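Local coordinates for dextranase (Pseudarthrobacter oxydans, PDB 6NZS), which catalyses the endohydrolysis of (1->6)-alpha-D-glucosidic linkages in dextran, as an enzyme of glycoside hydrolase family 49, at residues E555-E558 with D562-A565; D508-L513 with L569-F574; G536-I539 with L545-E548. All blocks are in the same frame, centred on the assembly; numbering follows the deposited sequence.

Contact 1 (E555-E558 with D562-A565); sequences EVIE and DNWA
The side-chain amide of Asn-563 meets segment 555-558 within its own plane, on both its nitrogen and its oxygen. Asn-563 ND2 has Glu-555 OE2 at 2.9 Å, almost exactly in the amide plane, and the carboxylate itself is turned only 18° from that plane, so the two flat groups are nearly coplanar. The bond is practically straight and uses the anti lone pair of OE2, the one directed away from OE1. The second bond of Asn-563 ND2, to Val-556 O at 3.0 Å, also leaves close to the amide plane, although ND2 sits tilted out of the plane of that carbonyl. Asn-563 OD1 in turn accepts from Glu-558 N at 3.0 Å, in the carbonyl plane and on a lone pair.

The indole of Trp-564 makes little contact with segment 555-558. Ala-565 CB lies against one face near the rim, Glu-558 O approaches Trp-564 CD1 obliquely at 3.5 Å, and Trp-579 and Trp-582 bring their own rings against it. Trp-564 CB is 3.7 Å from Ile-557 CG2, the two side chains crossing at about a right angle.

Asn-563 has CG placed between its backbone N and carbonyl carbon (chi1 66°), which aims the amide at segment 555-558, while Glu-555 stretches out nearly fully extended to meet it.

The amide spans Val-556 O and Glu-558 N, bonding the backbone either side of Ile-557. It thus fastens the returning loop to segment 555-558, in the C-terminal part of the beta-helix. With ND2 donating twice and OD1 accepting, the buried amide is well satisfied, its flip state is fixed, and an ionised Glu-555 would probably strengthen the grip further.

Contact 2 (D508-L513 with L569-F574); sequences DAWNGL and LGRIGF
Trp-510 and Leu-569 are joined by the single hydrogen bond of this contact: indole NE1 of Trp-510 donates to Leu-569 O at 2.8 Å, with an N-H...O angle of 159°. The acceptor lies near the ring plane, at the edge of the indole, and the nitrogen in turn lies in the plane of the carbonyl. A buried backbone oxygen is close by as well, Gly-570 O, which stands obliquely to the ring 4.0 Å from Trp-510 CZ2 and takes its own hydrogen bond from Tyr-550 OH.

The second kind of contact is made over a face. Arg-571 runs across one side of the indole in the opposite sense to the tryptophan side chain. Arg-571 CG rests 3.5 Å from Trp-510 NE1, and a bend at chi2 (-73°) folds the rest of the chain back across the five-membered ring. There Arg-571 NH2 comes within 3.4 Å of Trp-510 CD1, which lies over the centre of one guanidinium face; the two planes are 35° apart.

In the fold, this joins a turn of the right-handed parallel beta-helix to the long loop that follows strand 555-556. The chain turns a corner at Asp-508, so strand 509-510, parallel to strand 484-485, belongs to a different face of the solenoid from strand 495-507. An Asx turn at Asn-511 then leads the chain away.

Polar bonds from outside fix the guanidinium. NE donates to Gln-518 OE1 and NH1 to Gln-568 O, while NE2 of the same Gln-518 reaches Asn-511 O, linking the arginine indirectly to segment 508-513.

Apolar contact is slight. Leu-569 CD1 lies 4.4 Å from Trp-510 CD1, and both side chains also touch Val-552 on strand 545-552.

Contact 3 (G536-I539 with L545-E548); sequences GNEI and LALE
Glu-538 reaches Leu-545 and Ala-546 through two torsions of different character: chi1 of -176° carries CG outward, opposite the backbone N, and chi2 of 68° then bends the chain so that the carboxylate comes alongside the start of strand 545-552. Its two oxygens meet different things. Glu-538 OE2 lies 3.6 Å from the methyl CB of Ala-546. Glu-538 OE1 faces the backbone, 3.7 Å from Leu-545 N, which is too long for a hydrogen bond. The true partner of OE1 is one residue earlier, the backbone N of Gly-544. Higher up the side chain, Glu-538 CG passes 4.0 Å from Leu-545 O.

Within the loop, Asn-537 is bonded at both ends of its amide. Asn-537 ND2 donates to Ile-539 O at 2.9 Å, from well above the plane of that carbonyl, and OD1 accepts from Asp-541 N.

Strand 545-552 is one of the parallel strands of the beta-helix and pairs on one side with strand 582-585, and the loop is held beside that strand through Asn-580, bonded by backbone to Glu-538 and Ile-539.

All the residues that touch here are buried, yet no hydrogen bond crosses between the two segments. The pairing is therefore one of van der Waals contact, and the carboxylate's polar anchorage comes from the connecting turn. A peptide N-H given to OE1 would help to stabilise negative charge in this enclosed setting, while OE2 lies against the Ala-546 methyl group.

The three contacts gather round the C-terminal part of the beta-helix, all on the same side of the chain's centre. Contacts 1 and 2 have centres about 10 Å apart and share a boundary: Asn-563 O with Gly-570 N and Trp-564 O with Ile-572 N, each at 2.9 Å, are probable hydrogen bonds. Contact 2 spans the longest loop and encloses both others along the chain. It meets contact 3, about 20 Å away between centres, by apolar packing, Phe-574 CZ lying 3.8 Å from Leu-545 CD2. Contacts 1 and 3 do not touch, but strands 555-556 and 545-552, antiparallel neighbours, connect them.

Contact 1 (E555-E558 with D562-A565)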
ATOM      1  N   GLU A 555     -21.580  10.196 -12.702  1.00 12.22           N
ATOM      2  CA  GLU A 555     -21.861  10.537 -14.091  1.00 12.92           C
ATOM      3  C   GLU A 555     -20.747   9.989 -14.975  1.00 11.68           C
ATOM      4  O   GLU A 555     -19.574  10.311 -14.771  1.00 11.47           O
ATOM      5  CB  GLU A 555     -21.966  12.055 -14.256  1.00 14.82           C
ATOM      6  CG  GLU A 555     -22.176  12.504 -15.697  1.00 13.62           C
ATOM      7  CD  GLU A 555     -22.385  14.005 -15.830  1.00 14.37           C
ATOM      8  OE1 GLU A 555     -22.996  14.624 -14.931  1.00 16.93           O
ATOM      9  OE2 GLU A 555     -21.948  14.569 -16.849  1.00 17.00           O
ATOM     10  N   VAL A 556     -21.115   9.191 -15.977  1.00 12.56           N
ATOM     11  CA  VAL A 556     -20.124   8.594 -16.869  1.00 12.59           C
ATOM     12  C   VAL A 556     -19.622   9.636 -17.861  1.00 15.15           C
ATOM     13  O   VAL A 556     -20.412  10.364 -18.478  1.00 14.30           O
ATOM     14  CB  VAL A 556     -20.700   7.365 -17.590  1.00 14.74           C
ATOM     15  CG1 VAL A 556     -19.694   6.828 -18.601  1.00 16.15           C
ATOM     16  CG2 VAL A 556     -21.066   6.292 -16.583  1.00 16.03           C
ATOM     17  N   ILE A 557     -18.302   9.703 -18.010  1.00 12.24           N
ATOM     18  CA  ILE A 557     -17.642  10.616 -18.934  1.00 12.80           C
ATOM     19  C   ILE A 557     -17.678  10.015 -20.337  1.00 13.43           C
ATOM     20  O   ILE A 557     -17.256   8.873 -20.549  1.00 14.72           O
ATOM     21  CB  ILE A 557     -16.192  10.847 -18.477  1.00 11.74           C
ATOM     22  CG1 ILE A 557     -16.155  11.300 -17.006  1.00 12.85           C
ATOM     23  CG2 ILE A 557     -15.461  11.802 -19.409  1.00 13.02           C
ATOM     24  CD1 ILE A 557     -17.088  12.468 -16.673  1.00 13.41           C
ATOM     25  N   GLU A 558     -18.172  10.783 -21.309  1.00 13.24           N
ATOM     26  CA  GLU A 558     -18.302  10.269 -22.671  1.00 14.11           C
ATOM     27  C   GLU A 558     -17.798  11.295 -23.676  1.00 15.77           C
ATOM     28  O   GLU A 558     -18.152  12.476 -23.597  1.00 15.48           O
ATOM     29  CB  GLU A 558     -19.759   9.921 -22.994  1.00 18.27           C
ATOM     30  CG  GLU A 558     -20.404   8.914 -22.054  1.00 17.73           C
ATOM     31  CD  GLU A 558     -21.883   8.706 -22.352  1.00 24.52           C
ATOM     32  OE1 GLU A 558     -22.210   8.248 -23.466  1.00 27.31           O
ATOM     33  OE2 GLU A 558     -22.720   9.007 -21.479  1.00 29.78           O
ATOM     34  N   ASP A 562     -20.240  15.666 -24.202  1.00 21.74           N
ATOM     35  CA  ASP A 562     -19.871  17.050 -23.891  1.00 22.70           C
ATOM     36  C   ASP A 562     -19.570  17.257 -22.403  1.00 24.30           C
ATOM     37  O   ASP A 562     -19.813  18.331 -21.847  1.00 23.54           O
ATOM     38  CB  ASP A 562     -20.928  18.044 -24.393  1.00 26.32           C
ATOM     39  CG  ASP A 562     -20.391  19.459 -24.531  1.00 29.83           C
ATOM     40  OD1 ASP A 562     -19.179  19.627 -24.786  1.00 33.88           O
ATOM     41  OD2 ASP A 562     -21.192  20.408 -24.385  1.00 37.61           O
ATOM     42  N   ASN A 563     -19.027  16.231 -21.739  1.00 18.67           N
ATOM     43  CA  ASN A 563     -18.677  16.330 -20.326  1.00 15.35           C
ATOM     44  C   ASN A 563     -17.258  15.838 -20.054  1.00 12.82           C
ATOM     45  O   ASN A 563     -16.940  15.486 -18.912  1.00 12.91           O
ATOM     46  CB  ASN A 563     -19.684  15.568 -19.458  1.00 14.91           C
ATOM     47  CG  ASN A 563     -19.646  14.067 -19.699  1.00 13.41           C
ATOM     48  OD1 ASN A 563     -18.936  13.596 -20.586  1.00 12.95           O
ATOM     49  ND2 ASN A 563     -20.392  13.311 -18.904  1.00 14.93           N
ATOM     50  N   TRP A 564     -16.395  15.814 -21.075  1.00 13.32           N
ATOM     51  CA  TRP A 564     -15.110  15.129 -20.989  1.00 12.12           C
ATOM     52  C   TRP A 564     -13.901  16.046 -20.891  1.00 11.97           C
ATOM     53  O   TRP A 564     -12.865  15.608 -20.382  1.00 11.73           O
ATOM     54  CB  TRP A 564     -14.917  14.186 -22.200  1.00 13.34           C
ATOM     55  CG  TRP A 564     -14.936  14.916 -23.511  1.00 14.28           C
ATOM     56  CD1 TRP A 564     -16.022  15.151 -24.299  1.00 15.46           C
ATOM     57  CD2 TRP A 564     -13.823  15.539 -24.159  1.00 13.87           C
ATOM     58  NE1 TRP A 564     -15.652  15.877 -25.409  1.00 16.30           N
ATOM     59  CE2 TRP A 564     -14.308  16.130 -25.347  1.00 13.63           C
ATOM     60  CE3 TRP A 564     -12.460  15.640 -23.864  1.00 12.78           C
ATOM     61  CZ2 TRP A 564     -13.478  16.821 -26.229  1.00 14.43           C
ATOM     62  CZ3 TRP A 564     -11.640  16.334 -24.735  1.00 15.05           C
ATOM     63  CH2 TRP A 564     -12.153  16.915 -25.905  1.00 15.53           C
ATOM     64  N   ALA A 565     -13.985  17.287 -21.370  1.00 12.49           N
ATOM     65  CA  ALA A 565     -12.784  18.074 -21.622  1.00 11.01           C
ATOM     66  C   ALA A 565     -12.182  18.636 -20.328  1.00 12.09           C
ATOM     67  O   ALA A 565     -12.701  18.431 -19.223  1.00 12.09           O
ATOM     68  CB  ALA A 565     -13.064  19.149 -22.672  1.00 13.86           C
TER

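Contact 2 (D508-L513 with L569-F574)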
ATOM      1  N   ASP A 508     -15.471   9.477  -6.669  1.00  9.26           N
ATOM      2  CA  ASP A 508     -16.582  10.143  -5.984  1.00 10.89           C
ATOM      3  C   ASP A 508     -16.652  11.624  -6.344  1.00 10.92           C
ATOM      4  O   ASP A 508     -17.731  12.152  -6.633  1.00 11.01           O
ATOM      5  CB  ASP A 508     -16.442  10.005  -4.466  1.00 10.59           C
ATOM      6  CG  ASP A 508     -16.972   8.694  -3.934  1.00 14.67           C
ATOM      7  OD1 ASP A 508     -17.512   7.896  -4.722  1.00 16.31           O
ATOM      8  OD2 ASP A 508     -16.842   8.469  -2.712  1.00 13.96           O
ATOM      9  N   ALA A 509     -15.518  12.320  -6.291  1.00  9.40           N
ATOM     10  CA  ALA A 509     -15.523  13.767  -6.451  1.00  8.80           C
ATOM     11  C   ALA A 509     -14.109  14.237  -6.744  1.00  9.73           C
ATOM     12  O   ALA A 509     -13.130  13.567  -6.402  1.00 10.24           O
ATOM     13  CB  ALA A 509     -16.036  14.462  -5.180  1.00  9.21           C
ATOM     14  N   TRP A 510     -14.015  15.402  -7.382  1.00  9.64           N
ATOM     15  CA  TRP A 510     -12.737  16.100  -7.423  1.00  9.50           C
ATOM     16  C   TRP A 510     -12.564  16.932  -6.160  1.00 11.26           C
ATOM     17  O   TRP A 510     -13.529  17.303  -5.487  1.00 12.99           O
ATOM     18  CB  TRP A 510     -12.655  17.036  -8.633  1.00 10.64           C
ATOM     19  CG  TRP A 510     -12.826  16.350  -9.951  1.00  8.53           C
ATOM     20  CD1 TRP A 510     -13.771  16.631 -10.900  1.00  9.99           C
ATOM     21  CD2 TRP A 510     -12.021  15.290 -10.483  1.00  8.72           C
ATOM     22  NE1 TRP A 510     -13.615  15.797 -11.983  1.00 10.13           N
ATOM     23  CE2 TRP A 510     -12.548  14.967 -11.754  1.00 10.26           C
ATOM     24  CE3 TRP A 510     -10.916  14.578 -10.007  1.00  9.42           C
ATOM     25  CZ2 TRP A 510     -12.008  13.950 -12.552  1.00  9.51           C
ATOM     26  CZ3 TRP A 510     -10.379  13.571 -10.797  1.00 10.41           C
ATOM     27  CH2 TRP A 510     -10.925  13.266 -12.058  1.00 10.45           C
ATOM     28  N   ASN A 511     -11.312  17.245  -5.852  1.00  9.99           N
ATOM     29  CA  ASN A 511     -11.000  18.071  -4.691  1.00 10.14           C
ATOM     30  C   ASN A 511     -11.173  19.558  -5.019  1.00  9.40           C
ATOM     31  O   ASN A 511     -11.661  19.943  -6.087  1.00 11.14           O
ATOM     32  CB  ASN A 511      -9.628  17.703  -4.130  1.00 11.14           C
ATOM     33  CG  ASN A 511      -8.479  18.032  -5.086  1.00 10.49           C
ATOM     34  OD1 ASN A 511      -8.593  18.896  -5.956  1.00  9.84           O
ATOM     35  ND2 ASN A 511      -7.358  17.338  -4.914  1.00 10.58           N
ATOM     36  N   GLY A 512     -10.777  20.419  -4.087  1.00  9.24           N
ATOM     37  CA  GLY A 512     -10.970  21.852  -4.221  1.00  9.99           C
ATOM     38  C   GLY A 512      -9.925  22.624  -5.008  1.00 11.61           C
ATOM     39  O   GLY A 512      -9.971  23.861  -5.033  1.00 11.22           O
ATOM     40  N   LEU A 513      -8.984  21.948  -5.661  1.00  9.49           N
ATOM     41  CA  LEU A 513      -7.986  22.637  -6.468  1.00  9.09           C
ATOM     42  C   LEU A 513      -8.645  23.245  -7.705  1.00 10.01           C
ATOM     43  O   LEU A 513      -9.785  22.929  -8.055  1.00 11.32           O
ATOM     44  CB  LEU A 513      -6.917  21.641  -6.917  1.00  9.76           C
ATOM     45  CG  LEU A 513      -6.109  20.998  -5.792  1.00  9.89           C
ATOM     46  CD1 LEU A 513      -5.230  19.906  -6.353  1.00  9.80           C
ATOM     47  CD2 LEU A 513      -5.271  22.057  -5.070  1.00  9.88           C
ATOM     48  N   LEU A 569     -16.436  18.019 -16.563  1.00 10.27           N
ATOM     49  CA  LEU A 569     -16.402  17.067 -15.454  1.00  9.45           C
ATOM     50  C   LEU A 569     -15.266  16.055 -15.597  1.00 10.78           C
ATOM     51  O   LEU A 569     -14.628  15.690 -14.605  1.00 10.63           O
ATOM     52  CB  LEU A 569     -17.750  16.359 -15.328  1.00 11.80           C
ATOM     53  CG  LEU A 569     -17.865  15.345 -14.183  1.00 10.37           C
ATOM     54  CD1 LEU A 569     -17.729  16.034 -12.812  1.00 13.10           C
ATOM     55  CD2 LEU A 569     -19.181  14.593 -14.270  1.00 14.06           C
ATOM     56  N   GLY A 570     -14.996  15.581 -16.818  1.00 11.25           N
ATOM     57  CA  GLY A 570     -13.991  14.536 -16.983  1.00 10.89           C
ATOM     58  C   GLY A 570     -12.559  15.008 -16.828  1.00 10.16           C
ATOM     59  O   GLY A 570     -11.670  14.186 -16.567  1.00 11.21           O
ATOM     60  N   ARG A 571     -12.310  16.303 -17.004  1.00  9.78           N
ATOM     61  CA  ARG A 571     -10.985  16.894 -16.817  1.00 10.20           C
ATOM     62  C   ARG A 571      -9.947  16.326 -17.789  1.00 10.84           C
ATOM     63  O   ARG A 571      -8.747  16.346 -17.508  1.00 11.71           O
ATOM     64  CB  ARG A 571     -10.486  16.777 -15.368  1.00 10.33           C
ATOM     65  CG  ARG A 571     -11.438  17.311 -14.289  1.00 10.12           C
ATOM     66  CD  ARG A 571     -11.497  18.845 -14.261  1.00 10.49           C
ATOM     67  NE  ARG A 571     -11.973  19.336 -12.962  1.00  9.73           N
ATOM     68  CZ  ARG A 571     -13.249  19.558 -12.660  1.00 10.47           C
ATOM     69  NH1 ARG A 571     -14.212  19.332 -13.542  1.00 11.38           N
ATOM     70  NH2 ARG A 571     -13.570  20.004 -11.452  1.00 11.03           N
ATOM     71  N   ILE A 572     -10.378  15.829 -18.946  1.00 11.79           N
ATOM     72  CA  ILE A 572      -9.462  15.176 -19.881  1.00 11.85           C
ATOM     73  C   ILE A 572      -8.797  16.235 -20.752  1.00 12.28           C
ATOM     74  O   ILE A 572      -9.460  16.879 -21.572  1.00 13.36           O
ATOM     75  CB  ILE A 572     -10.169  14.109 -20.723  1.00 11.02           C
ATOM     76  CG1 ILE A 572     -10.603  12.936 -19.845  1.00 11.73           C
ATOM     77  CG2 ILE A 572      -9.256  13.612 -21.851  1.00 12.50           C
ATOM     78  CD1 ILE A 572     -11.523  11.944 -20.551  1.00 12.43           C
ATOM     79  N   GLY A 573      -7.485  16.405 -20.575  1.00 11.56           N
ATOM     80  CA  GLY A 573      -6.680  17.345 -21.338  1.00 10.39           C
ATOM     81  C   GLY A 573      -5.630  16.645 -22.184  1.00 11.28           C
ATOM     82  O   GLY A 573      -4.487  17.097 -22.287  1.00 12.60           O
ATOM     83  N   PHE A 574      -6.025  15.524 -22.778  1.00 11.79           N
ATOM     84  CA  PHE A 574      -5.135  14.768 -23.652  1.00 11.66           C
ATOM     85  C   PHE A 574      -4.744  15.621 -24.860  1.00 14.21           C
ATOM     86  O   PHE A 574      -5.512  16.472 -25.318  1.00 15.02           O
ATOM     87  CB  PHE A 574      -5.865  13.511 -24.135  1.00 12.04           C
ATOM     88  CG  PHE A 574      -6.177  12.497 -23.038  1.00 11.67           C
ATOM     89  CD1 PHE A 574      -5.648  12.617 -21.754  1.00 12.11           C
ATOM     90  CD2 PHE A 574      -6.989  11.408 -23.321  1.00 10.62           C
ATOM     91  CE1 PHE A 574      -5.938  11.664 -20.775  1.00 11.16           C
ATOM     92  CE2 PHE A 574      -7.291  10.464 -22.355  1.00 11.48           C
ATOM     93  CZ  PHE A 574      -6.759  10.591 -21.074  1.00 11.25           C
TER

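Contact 3 (G536-I539 with L545-E548)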
ATOM      1  N   GLY A 536      -1.363   3.550 -29.810  1.00 16.61           N
ATOM      2  CA  GLY A 536      -2.184   2.812 -30.748  1.00 15.38           C
ATOM      3  C   GLY A 536      -3.467   3.540 -31.095  1.00 15.68           C
ATOM      4  O   GLY A 536      -3.954   4.406 -30.359  1.00 16.37           O
ATOM      5  N   ASN A 537      -4.018   3.185 -32.252  1.00 15.02           N
ATOM      6  CA  ASN A 537      -5.289   3.746 -32.683  1.00 13.82           C
ATOM      7  C   ASN A 537      -6.423   3.131 -31.873  1.00 11.97           C
ATOM      8  O   ASN A 537      -6.558   1.905 -31.811  1.00 13.09           O
ATOM      9  CB  ASN A 537      -5.508   3.449 -34.166  1.00 15.00           C
ATOM     10  CG  ASN A 537      -6.872   3.884 -34.638  1.00 13.96           C
ATOM     11  OD1 ASN A 537      -7.846   3.139 -34.526  1.00 14.86           O
ATOM     12  ND2 ASN A 537      -6.963   5.115 -35.137  1.00 17.88           N
ATOM     13  N   GLU A 538      -7.240   3.984 -31.249  1.00 13.99           N
ATOM     14  CA  GLU A 538      -8.430   3.532 -30.542  1.00 15.45           C
ATOM     15  C   GLU A 538      -9.697   3.668 -31.373  1.00 13.00           C
ATOM     16  O   GLU A 538     -10.573   2.807 -31.292  1.00 13.82           O
ATOM     17  CB  GLU A 538      -8.604   4.311 -29.231  1.00 14.18           C
ATOM     18  CG  GLU A 538      -9.779   3.846 -28.376  1.00 14.37           C
ATOM     19  CD  GLU A 538      -9.583   2.458 -27.782  1.00 14.41           C
ATOM     20  OE1 GLU A 538      -8.417   2.005 -27.681  1.00 13.91           O
ATOM     21  OE2 GLU A 538     -10.593   1.834 -27.409  1.00 15.08           O
ATOM     22  N   ILE A 539      -9.816   4.737 -32.155  1.00 14.85           N
ATOM     23  CA  ILE A 539     -10.965   4.952 -33.029  1.00 17.69           C
ATOM     24  C   ILE A 539     -10.523   4.626 -34.452  1.00 14.58           C
ATOM     25  O   ILE A 539      -9.840   5.456 -35.076  1.00 16.38           O
ATOM     26  CB  ILE A 539     -11.471   6.397 -32.945  1.00 20.39           C
ATOM     27  CG1 ILE A 539     -11.514   6.869 -31.491  1.00 20.65           C
ATOM     28  CG2 ILE A 539     -12.826   6.519 -33.637  1.00 21.07           C
ATOM     29  CD1 ILE A 539     -12.608   6.220 -30.698  1.00 18.25           C
ATOM     30  N   LEU A 545      -5.935   4.046 -25.751  1.00 12.83           N
ATOM     31  CA  LEU A 545      -6.358   4.128 -24.354  1.00 12.71           C
ATOM     32  C   LEU A 545      -7.879   4.143 -24.300  1.00 11.79           C
ATOM     33  O   LEU A 545      -8.513   5.064 -24.826  1.00 13.48           O
ATOM     34  CB  LEU A 545      -5.794   5.395 -23.713  1.00 12.43           C
ATOM     35  CG  LEU A 545      -6.266   5.695 -22.282  1.00 11.44           C
ATOM     36  CD1 LEU A 545      -5.864   4.599 -21.293  1.00 12.65           C
ATOM     37  CD2 LEU A 545      -5.696   7.019 -21.845  1.00 14.34           C
ATOM     38  N   ALA A 546      -8.462   3.136 -23.664  1.00 12.02           N
ATOM     39  CA  ALA A 546      -9.909   3.008 -23.533  1.00 11.29           C
ATOM     40  C   ALA A 546     -10.320   3.369 -22.109  1.00 13.75           C
ATOM     41  O   ALA A 546      -9.858   2.739 -21.152  1.00 13.74           O
ATOM     42  CB  ALA A 546     -10.361   1.583 -23.857  1.00 13.02           C
ATOM     43  N   LEU A 547     -11.185   4.378 -21.971  1.00 11.92           N
ATOM     44  CA  LEU A 547     -11.809   4.732 -20.694  1.00 11.42           C
ATOM     45  C   LEU A 547     -13.278   4.337 -20.792  1.00 12.12           C
ATOM     46  O   LEU A 547     -14.099   5.093 -21.319  1.00 14.27           O
ATOM     47  CB  LEU A 547     -11.655   6.221 -20.402  1.00 12.14           C
ATOM     48  CG  LEU A 547     -10.221   6.745 -20.499  1.00 12.59           C
ATOM     49  CD1 LEU A 547     -10.170   8.255 -20.323  1.00 13.12           C
ATOM     50  CD2 LEU A 547      -9.295   6.058 -19.511  1.00 17.23           C
ATOM     51  N   GLU A 548     -13.609   3.160 -20.281  1.00 12.11           N
ATOM     52  CA  GLU A 548     -14.963   2.624 -20.338  1.00 12.72           C
ATOM     53  C   GLU A 548     -15.612   2.796 -18.968  1.00 12.22           C
ATOM     54  O   GLU A 548     -15.092   2.297 -17.970  1.00 11.97           O
ATOM     55  CB  GLU A 548     -14.923   1.141 -20.714  1.00 13.19           C
ATOM     56  CG  GLU A 548     -16.294   0.512 -20.818  1.00 15.75           C
ATOM     57  CD  GLU A 548     -16.253  -0.960 -21.185  1.00 20.49           C
ATOM     58  OE1 GLU A 548     -15.141  -1.514 -21.333  1.00 18.91           O
ATOM     59  OE2 GLU A 548     -17.336  -1.561 -21.324  1.00 21.42           O
TER